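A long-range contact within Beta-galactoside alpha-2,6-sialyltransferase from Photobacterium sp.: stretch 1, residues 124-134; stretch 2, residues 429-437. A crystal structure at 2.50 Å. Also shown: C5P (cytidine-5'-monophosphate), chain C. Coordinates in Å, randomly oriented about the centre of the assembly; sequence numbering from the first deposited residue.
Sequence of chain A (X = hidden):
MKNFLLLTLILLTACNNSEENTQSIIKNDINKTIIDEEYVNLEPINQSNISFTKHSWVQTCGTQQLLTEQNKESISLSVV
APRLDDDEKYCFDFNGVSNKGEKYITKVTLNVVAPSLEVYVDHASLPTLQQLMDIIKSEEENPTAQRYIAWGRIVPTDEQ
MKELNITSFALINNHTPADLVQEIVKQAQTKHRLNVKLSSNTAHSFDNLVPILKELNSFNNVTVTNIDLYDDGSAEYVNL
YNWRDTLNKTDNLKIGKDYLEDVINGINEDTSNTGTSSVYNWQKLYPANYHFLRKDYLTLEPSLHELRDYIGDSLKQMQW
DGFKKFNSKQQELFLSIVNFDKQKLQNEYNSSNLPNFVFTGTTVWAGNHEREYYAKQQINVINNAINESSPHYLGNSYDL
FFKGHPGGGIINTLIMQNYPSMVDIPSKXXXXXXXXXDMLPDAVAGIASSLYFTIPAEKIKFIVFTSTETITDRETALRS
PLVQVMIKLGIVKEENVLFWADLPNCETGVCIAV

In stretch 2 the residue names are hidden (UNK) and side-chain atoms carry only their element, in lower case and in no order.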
ATOM      1  N   ALA A 124       1.031  -0.561   9.448  1.00 37.94           N
ATOM      2  CA  ALA A 124      -0.136   0.299   9.690  1.00 37.51           C
ATOM      3  C   ALA A 124      -1.257   0.005   8.690  1.00 37.56           C
ATOM      4  O   ALA A 124      -1.439  -1.157   8.321  1.00 37.43           O
ATOM      5  CB  ALA A 124       0.262   1.754   9.658  1.00 37.33           C
ATOM      6  N   SER A 125      -2.011   1.024   8.254  1.00 37.21           N
ATOM      7  CA  SER A 125      -3.162   0.788   7.351  1.00 37.12           C
ATOM      8  C   SER A 125      -3.013   1.482   6.014  1.00 37.05           C
ATOM      9  O   SER A 125      -3.145   0.857   4.953  1.00 36.52           O
ATOM     10  CB  SER A 125      -4.481   1.230   7.980  1.00 37.16           C
ATOM     11  OG  SER A 125      -4.677   0.625   9.242  1.00 37.73           O
ATOM     12  N   LEU A 126      -2.718   2.774   6.069  1.00 37.40           N
ATOM     13  CA  LEU A 126      -2.635   3.591   4.862  1.00 37.94           C
ATOM     14  C   LEU A 126      -1.573   3.108   3.868  1.00 37.63           C
ATOM     15  O   LEU A 126      -1.917   2.802   2.709  1.00 37.96           O
ATOM     16  CB  LEU A 126      -2.416   5.046   5.227  1.00 38.70           C
ATOM     17  CG  LEU A 126      -2.910   6.026   4.175  1.00 41.22           C
ATOM     18  CD1 LEU A 126      -4.309   5.686   3.701  1.00 42.57           C
ATOM     19  CD2 LEU A 126      -2.901   7.406   4.783  1.00 43.52           C
ATOM     20  N   PRO A 127      -0.295   2.990   4.312  1.00 36.62           N
ATOM     21  CA  PRO A 127       0.734   2.560   3.355  1.00 36.31           C
ATOM     22  C   PRO A 127       0.419   1.200   2.742  1.00 36.62           C
ATOM     23  O   PRO A 127       0.648   0.992   1.536  1.00 36.59           O
ATOM     24  CB  PRO A 127       1.999   2.476   4.206  1.00 36.19           C
ATOM     25  CG  PRO A 127       1.727   3.375   5.400  1.00 36.47           C
ATOM     26  CD  PRO A 127       0.256   3.218   5.657  1.00 36.04           C
ATOM     27  N   THR A 128      -0.123   0.299   3.563  1.00 36.32           N
ATOM     28  CA  THR A 128      -0.380  -1.058   3.144  1.00 36.78           C
ATOM     29  C   THR A 128      -1.456  -1.079   2.038  1.00 37.46           C
ATOM     30  O   THR A 128      -1.388  -1.869   1.086  1.00 37.12           O
ATOM     31  CB  THR A 128      -0.811  -1.936   4.364  1.00 36.83           C
ATOM     32  OG1 THR A 128       0.340  -2.229   5.170  1.00 36.80           O
ATOM     33  CG2 THR A 128      -1.430  -3.254   3.907  1.00 36.02           C
ATOM     34  N   LEU A 129      -2.448  -0.209   2.185  1.00 37.76           N
ATOM     35  CA  LEU A 129      -3.487  -0.063   1.195  1.00 38.39           C
ATOM     36  C   LEU A 129      -2.885   0.398  -0.139  1.00 38.78           C
ATOM     37  O   LEU A 129      -3.180  -0.187  -1.183  1.00 39.17           O
ATOM     38  CB  LEU A 129      -4.541   0.933   1.668  1.00 38.03           C
ATOM     39  CG  LEU A 129      -5.676   1.199   0.692  1.00 37.16           C
ATOM     40  CD1 LEU A 129      -6.491  -0.063   0.495  1.00 33.69           C
ATOM     41  CD2 LEU A 129      -6.533   2.370   1.202  1.00 36.17           C
ATOM     42  N   GLN A 130      -2.038   1.420  -0.098  1.00 38.67           N
ATOM     43  CA  GLN A 130      -1.426   1.922  -1.316  1.00 38.76           C
ATOM     44  C   GLN A 130      -0.493   0.885  -1.965  1.00 38.95           C
ATOM     45  O   GLN A 130      -0.464   0.748  -3.203  1.00 39.24           O
ATOM     46  CB  GLN A 130      -0.688   3.211  -1.037  1.00 38.35           C
ATOM     47  CG  GLN A 130      -1.594   4.368  -0.726  1.00 38.81           C
ATOM     48  CD  GLN A 130      -2.266   5.009  -1.958  1.00 39.49           C
ATOM     49  OE1 GLN A 130      -3.335   5.618  -1.840  1.00 41.52           O
ATOM     50  NE2 GLN A 130      -1.636   4.900  -3.122  1.00 38.66           N
ATOM     51  N   GLN A 131       0.243   0.149  -1.136  1.00 38.29           N
ATOM     52  CA  GLN A 131       1.162  -0.872  -1.632  1.00 37.96           C
ATOM     53  C   GLN A 131       0.386  -1.978  -2.322  1.00 38.20           C
ATOM     54  O   GLN A 131       0.789  -2.427  -3.393  1.00 38.63           O
ATOM     55  CB  GLN A 131       2.045  -1.432  -0.498  1.00 38.13           C
ATOM     56  CG  GLN A 131       2.983  -0.389   0.140  1.00 36.81           C
ATOM     57  CD  GLN A 131       3.704  -0.894   1.391  1.00 38.52           C
ATOM     58  OE1 GLN A 131       3.251  -1.847   2.049  1.00 40.80           O
ATOM     59  NE2 GLN A 131       4.856  -0.274   1.713  1.00 36.84           N
ATOM     60  N   LEU A 132      -0.745  -2.388  -1.741  1.00 38.10           N
ATOM     61  CA  LEU A 132      -1.622  -3.371  -2.351  1.00 38.09           C
ATOM     62  C   LEU A 132      -2.011  -2.957  -3.755  1.00 39.19           C
ATOM     63  O   LEU A 132      -1.975  -3.775  -4.690  1.00 40.17           O
ATOM     64  CB  LEU A 132      -2.919  -3.521  -1.569  1.00 37.58           C
ATOM     65  CG  LEU A 132      -3.613  -4.892  -1.497  1.00 37.29           C
ATOM     66  CD1 LEU A 132      -5.100  -4.771  -1.353  1.00 34.84           C
ATOM     67  CD2 LEU A 132      -3.271  -5.861  -2.623  1.00 37.36           C
ATOM     68  N   MET A 133      -2.428  -1.705  -3.899  1.00 39.21           N
ATOM     69  CA  MET A 133      -2.828  -1.203  -5.197  1.00 40.00           C
ATOM     70  C   MET A 133      -1.643  -1.200  -6.182  1.00 39.74           C
ATOM     71  O   MET A 133      -1.837  -1.486  -7.352  1.00 39.68           O
ATOM     72  CB  MET A 133      -3.465   0.184  -5.071  1.00 39.85           C
ATOM     73  CG  MET A 133      -4.821   0.170  -4.378  1.00 40.03           C
ATOM     74  SD  MET A 133      -5.727   1.727  -4.539  1.00 41.85           S
ATOM     75  CE  MET A 133      -4.705   2.879  -3.618  1.00 41.20           C
ATOM     76  N   ASP A 134      -0.429  -0.895  -5.697  1.00 39.53           N
ATOM     77  CA  ASP A 134       0.792  -0.971  -6.520  1.00 39.30           C
ATOM     78  C   ASP A 134       1.101  -2.389  -7.011  1.00 39.78           C
ATOM     79  O   ASP A 134       1.591  -2.564  -8.133  1.00 39.72           O
ATOM     80  CB  ASP A 134       1.998  -0.439  -5.765  1.00 38.61           C
ATOM     81  CG  ASP A 134       1.925   1.057  -5.518  1.00 38.29           C
ATOM     82  OD1 ASP A 134       1.111   1.782  -6.166  1.00 39.47           O
ATOM     83  OD2 ASP A 134       2.686   1.518  -4.658  1.00 34.22           O
ATOM     84  N   UNK A 429     -11.228  -3.106   6.892  1.00 40.83           N
ATOM     85  CA  UNK A 429     -11.348  -2.488   5.577  1.00 39.94           C
ATOM     86  C   UNK A 429     -10.988  -1.004   5.695  1.00 40.04           C
ATOM     87  O   UNK A 429     -11.704  -0.254   6.372  1.00 38.93           O
ATOM     88  c   UNK A 429     -13.199  -4.107   4.949  1.00 39.38           C
ATOM     89  c   UNK A 429     -14.725  -4.304   4.850  1.00 39.55           C
ATOM     90  c   UNK A 429     -12.930  -1.979   3.660  1.00 38.31           C
ATOM     91  c   UNK A 429     -12.791  -2.639   5.019  1.00 40.02           C
ATOM     92  N   UNK A 430      -9.890  -0.571   5.063  1.00 39.45           N
ATOM     93  CA  UNK A 430      -9.591   0.873   5.041  1.00 39.13           C
ATOM     94  C   UNK A 430     -10.796   1.642   4.517  1.00 39.26           C
ATOM     95  O   UNK A 430     -11.411   1.248   3.518  1.00 39.07           O
ATOM     96  c   UNK A 430      -8.365   1.188   4.217  1.00 38.82           C
ATOM     97  o   UNK A 430      -7.235   1.227   5.074  1.00 40.11           O
ATOM     98  N   UNK A 431     -11.155   2.719   5.203  1.00 38.94           N
ATOM     99  CA  UNK A 431     -12.360   3.431   4.854  1.00 39.08           C
ATOM    100  C   UNK A 431     -12.257   4.020   3.457  1.00 39.10           C
ATOM    101  O   UNK A 431     -13.271   4.201   2.758  1.00 38.26           O
ATOM    102  c   UNK A 431     -15.163   4.479   5.908  1.00 43.61           C
ATOM    103  c   UNK A 431     -15.276   7.159   5.229  1.00 39.75           C
ATOM    104  c   UNK A 431     -16.427   5.109   5.755  1.00 43.26           C
ATOM    105  c   UNK A 431     -12.656   4.517   5.894  1.00 39.62           C
ATOM    106  c   UNK A 431     -14.056   6.517   5.370  1.00 40.03           C
ATOM    107  c   UNK A 431     -16.469   6.461   5.415  1.00 41.33           C
ATOM    108  c   UNK A 431     -13.983   5.183   5.717  1.00 39.20           C
ATOM    109  N   UNK A 432     -11.039   4.333   3.027  1.00 39.47           N
ATOM    110  CA  UNK A 432     -10.969   4.920   1.706  1.00 40.17           C
ATOM    111  C   UNK A 432     -11.340   3.963   0.565  1.00 40.21           C
ATOM    112  O   UNK A 432     -11.692   4.416  -0.526  1.00 40.40           O
ATOM    113  o   UNK A 432      -8.403   4.829   4.316  1.00 42.94           O
ATOM    114  c   UNK A 432      -8.469   5.606   2.130  1.00 41.14           C
ATOM    115  c   UNK A 432      -8.408   5.836   3.617  1.00 40.97           C
ATOM    116  o   UNK A 432      -8.246   6.962   4.103  1.00 40.14           O
ATOM    117  c   UNK A 432      -9.768   5.866   1.458  1.00 40.42           C
ATOM    118  N   UNK A 433     -11.394   2.655   0.829  1.00 40.16           N
ATOM    119  CA  UNK A 433     -11.912   1.786  -0.203  1.00 39.78           C
ATOM    120  C   UNK A 433     -13.403   2.024  -0.421  1.00 40.40           C
ATOM    121  O   UNK A 433     -13.898   1.881  -1.555  1.00 40.55           O
ATOM    122  c   UNK A 433     -10.278   0.067   0.783  1.00 38.88           C
ATOM    123  c   UNK A 433     -11.518   0.274  -0.077  1.00 40.49           C
ATOM    124  c   UNK A 433     -12.660  -0.593   0.344  1.00 38.66           C
ATOM    125  N   UNK A 434     -14.114   2.449   0.627  1.00 40.37           N
ATOM    126  CA  UNK A 434     -15.517   2.824   0.434  1.00 40.69           C
ATOM    127  C   UNK A 434     -15.632   4.074  -0.427  1.00 40.23           C
ATOM    128  O   UNK A 434     -16.566   4.201  -1.211  1.00 40.23           O
ATOM    129  c   UNK A 434     -17.837   1.892   3.267  1.00 42.09           C
ATOM    130  c   UNK A 434     -16.412   1.942   2.843  1.00 41.94           C
ATOM    131  c   UNK A 434     -15.930   0.536   2.472  1.00 42.66           C
ATOM    132  c   UNK A 434     -16.299   3.007   1.745  1.00 40.82           C
ATOM    133  N   UNK A 435     -14.692   4.994  -0.274  1.00 39.89           N
ATOM    134  CA  UNK A 435     -14.639   6.153  -1.156  1.00 40.24           C
ATOM    135  C   UNK A 435     -14.389   5.732  -2.602  1.00 39.86           C
ATOM    136  O   UNK A 435     -15.099   6.180  -3.492  1.00 40.03           O
ATOM    137  s   UNK A 435     -12.073   9.421  -1.126  1.00 42.22           S
ATOM    138  c   UNK A 435     -10.813   8.312  -1.788  1.00 37.95           C
ATOM    139  c   UNK A 435     -13.560   7.138  -0.722  1.00 39.65           C
ATOM    140  c   UNK A 435     -13.550   8.441  -1.519  1.00 39.27           C
ATOM    141  N   UNK A 436     -13.392   4.872  -2.813  1.00 39.22           N
ATOM    142  CA  UNK A 436     -12.974   4.440  -4.148  1.00 39.13           C
ATOM    143  C   UNK A 436     -14.017   3.589  -4.838  1.00 39.16           C
ATOM    144  O   UNK A 436     -14.072   3.578  -6.070  1.00 39.20           O
ATOM    145  c   UNK A 436      -8.891   2.481  -2.614  1.00 39.97           C
ATOM    146  s   UNK A 436      -8.916   3.702  -3.924  1.00 40.75           S
ATOM    147  c   UNK A 436     -11.656   3.666  -4.094  1.00 38.81           C
ATOM    148  c   UNK A 436     -10.472   4.514  -3.636  1.00 38.67           C
ATOM    149  N   UNK A 437     -14.838   2.885  -4.060  1.00 38.79           N
ATOM    150  CA  UNK A 437     -15.890   2.055  -4.630  1.00 39.13           C
ATOM    151  C   UNK A 437     -17.245   2.783  -4.712  1.00 39.88           C
ATOM    152  O   UNK A 437     -18.269   2.186  -5.087  1.00 39.47           O
ATOM    153  o   UNK A 437     -16.320   1.009  -2.480  1.00 39.83           O
ATOM    154  c   UNK A 437     -14.753  -0.164  -3.973  1.00 37.81           C
ATOM    155  c   UNK A 437     -16.050   0.729  -3.858  1.00 39.52           C
TER
HETATM  156  O3P C5P C1427      -7.239   6.799  12.413  1.00 24.03           O
HETATM  157  P   C5P C1427      -5.920   6.778  11.734  1.00 26.09           P
HETATM  158  O1P C5P C1427      -5.032   5.792  12.479  1.00 26.09           O
HETATM  159  O2P C5P C1427      -5.390   8.166  11.440  1.00 23.00           O
HETATM  160  O5' C5P C1427      -6.204   6.194  10.293  1.00 25.07           O
HETATM  161  C5' C5P C1427      -5.176   5.717   9.452  1.00 24.98           C
HETATM  162  C4' C5P C1427      -5.890   4.884   8.389  1.00 25.11           C
HETATM  163  O4' C5P C1427      -6.575   3.786   9.009  1.00 24.90           O
HETATM  164  C3' C5P C1427      -6.993   5.634   7.665  1.00 22.78           C
HETATM  165  O3' C5P C1427      -6.531   6.327   6.511  1.00 28.64           O
HETATM  166  C2' C5P C1427      -7.886   4.507   7.225  1.00 23.14           C
HETATM  167  O2' C5P C1427      -7.284   3.781   6.150  1.00 24.69           O
HETATM  168  C1' C5P C1427      -7.830   3.539   8.362  1.00 23.28           C
HETATM  169  N1  C5P C1427      -8.971   3.741   9.251  1.00 23.62           N
HETATM  170  C2  C5P C1427     -10.227   3.174   8.902  1.00 23.55           C
HETATM  171  N3  C5P C1427     -11.302   3.323   9.716  1.00 24.70           N
HETATM  172  C4  C5P C1427     -11.199   4.027  10.876  1.00 24.24           C
HETATM  173  C5  C5P C1427      -9.966   4.603  11.250  1.00 23.83           C
HETATM  174  C6  C5P C1427      -8.851   4.436  10.411  1.00 23.37           C
HETATM  175  O2  C5P C1427     -10.372   2.542   7.845  1.00 23.77           O
HETATM  176  N4  C5P C1427     -12.294   4.145  11.669  1.00 23.42           N
HETATM  177  O   HOH W   1      -5.378  -0.728   5.039  1.00 25.44           O

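Position 429 carries four side-chain carbons, forked at the first, with one arm two carbons long. This beta-branched aliphatic pattern is isoleucine. The CA-to-CB bond of Ile429 points away from stretch 1, and no contact is made there.

At position 430 one carbon bears a single oxygen. The carbon lies 3.7 Å from CD2 of Leu129 and the oxygen 4.0 Å from CB of Ser125; one carbon and one oxygen make serine. Ser430 and Ser125 have the closest CA atoms across the stretches, 6.8 Å apart. No direct hydrogen bond joins them, but a water donates to O of Ser125 at 2.7 Å and lies 2.7 Å from OG of Ser430, bridging the two. The same OG is hydrogen-bonded to O2' of the cytidine monophosphate (2.8 Å).

Position 431 has one carbon followed by a ring of six carbons, with no oxygen attached, which identifies phenylalanine. The side chain of Phe431 leads away from stretch 1 and makes no contact with it. Its backbone nevertheless contacts the ligand: N of Phe431 donates a hydrogen bond to O2 of the cytosine at 2.8 Å.

Three carbons in a row, the third carrying two oxygens, define position 432. The second carbon sits 3.9 Å from CD2 of Leu129, and the carboxylate carbon 4.1 Å from CD1 of Leu126. This is glutamate. Glu432 receives both ribose hydroxyls, O3' donating to OE1 at 3.0 Å and O2' to OE2 at a very short 2.4 Å, while its aliphatic part packs against leucine.

At position 433 a single carbon carries two more, three carbons in all, and one of the outer pair is 3.8 Å from CD1 of Leu129. The compact fork is valine, and the CA-to-CB bond of Val433 points sideways relative to stretch 1.

Position 434 shows four carbons forked at the second, hence leucine; Leu434 is out of reach of the other stretch.

Position 435 has an unbranched chain of two carbons, a sulfur and a terminal carbon, the signature of methionine. Met435 also lies beyond contact range.

The same unbranched chain recurs at position 436, but here its terminal carbon is 3.8 Å from SD of Met133 and 4.5 Å from CD2 of Leu129. This second such chain is again methionine. The CA-to-CB bond of Met436 points toward stretch 1, and CE reaches Met133 and Leu129.

At position 437 one carbon bears an oxygen and a carbon: threonine. Thr437 is the first residue to leave helical phi/psi, and its OG1 donates to O of Val433 at 2.7 Å.

The contact is small, burying 278 Å² in total, and rests on side-chain packing without direct hydrogen bonds. Leu129 is its hub, touching Ser430, Glu432, Val433 and Met436, while Met133, one turn later, extends the apolar surface to Met436. The helix axes approach to 11.5 Å at 46°, so side chains bridge the gap. At the nucleotide end, Ser125 and Leu126 approach the ribose beside Ser430 and Glu432, so the packing adjoins the ligand site.

Stretch 2, residues 429-437: ISFEVLMMT
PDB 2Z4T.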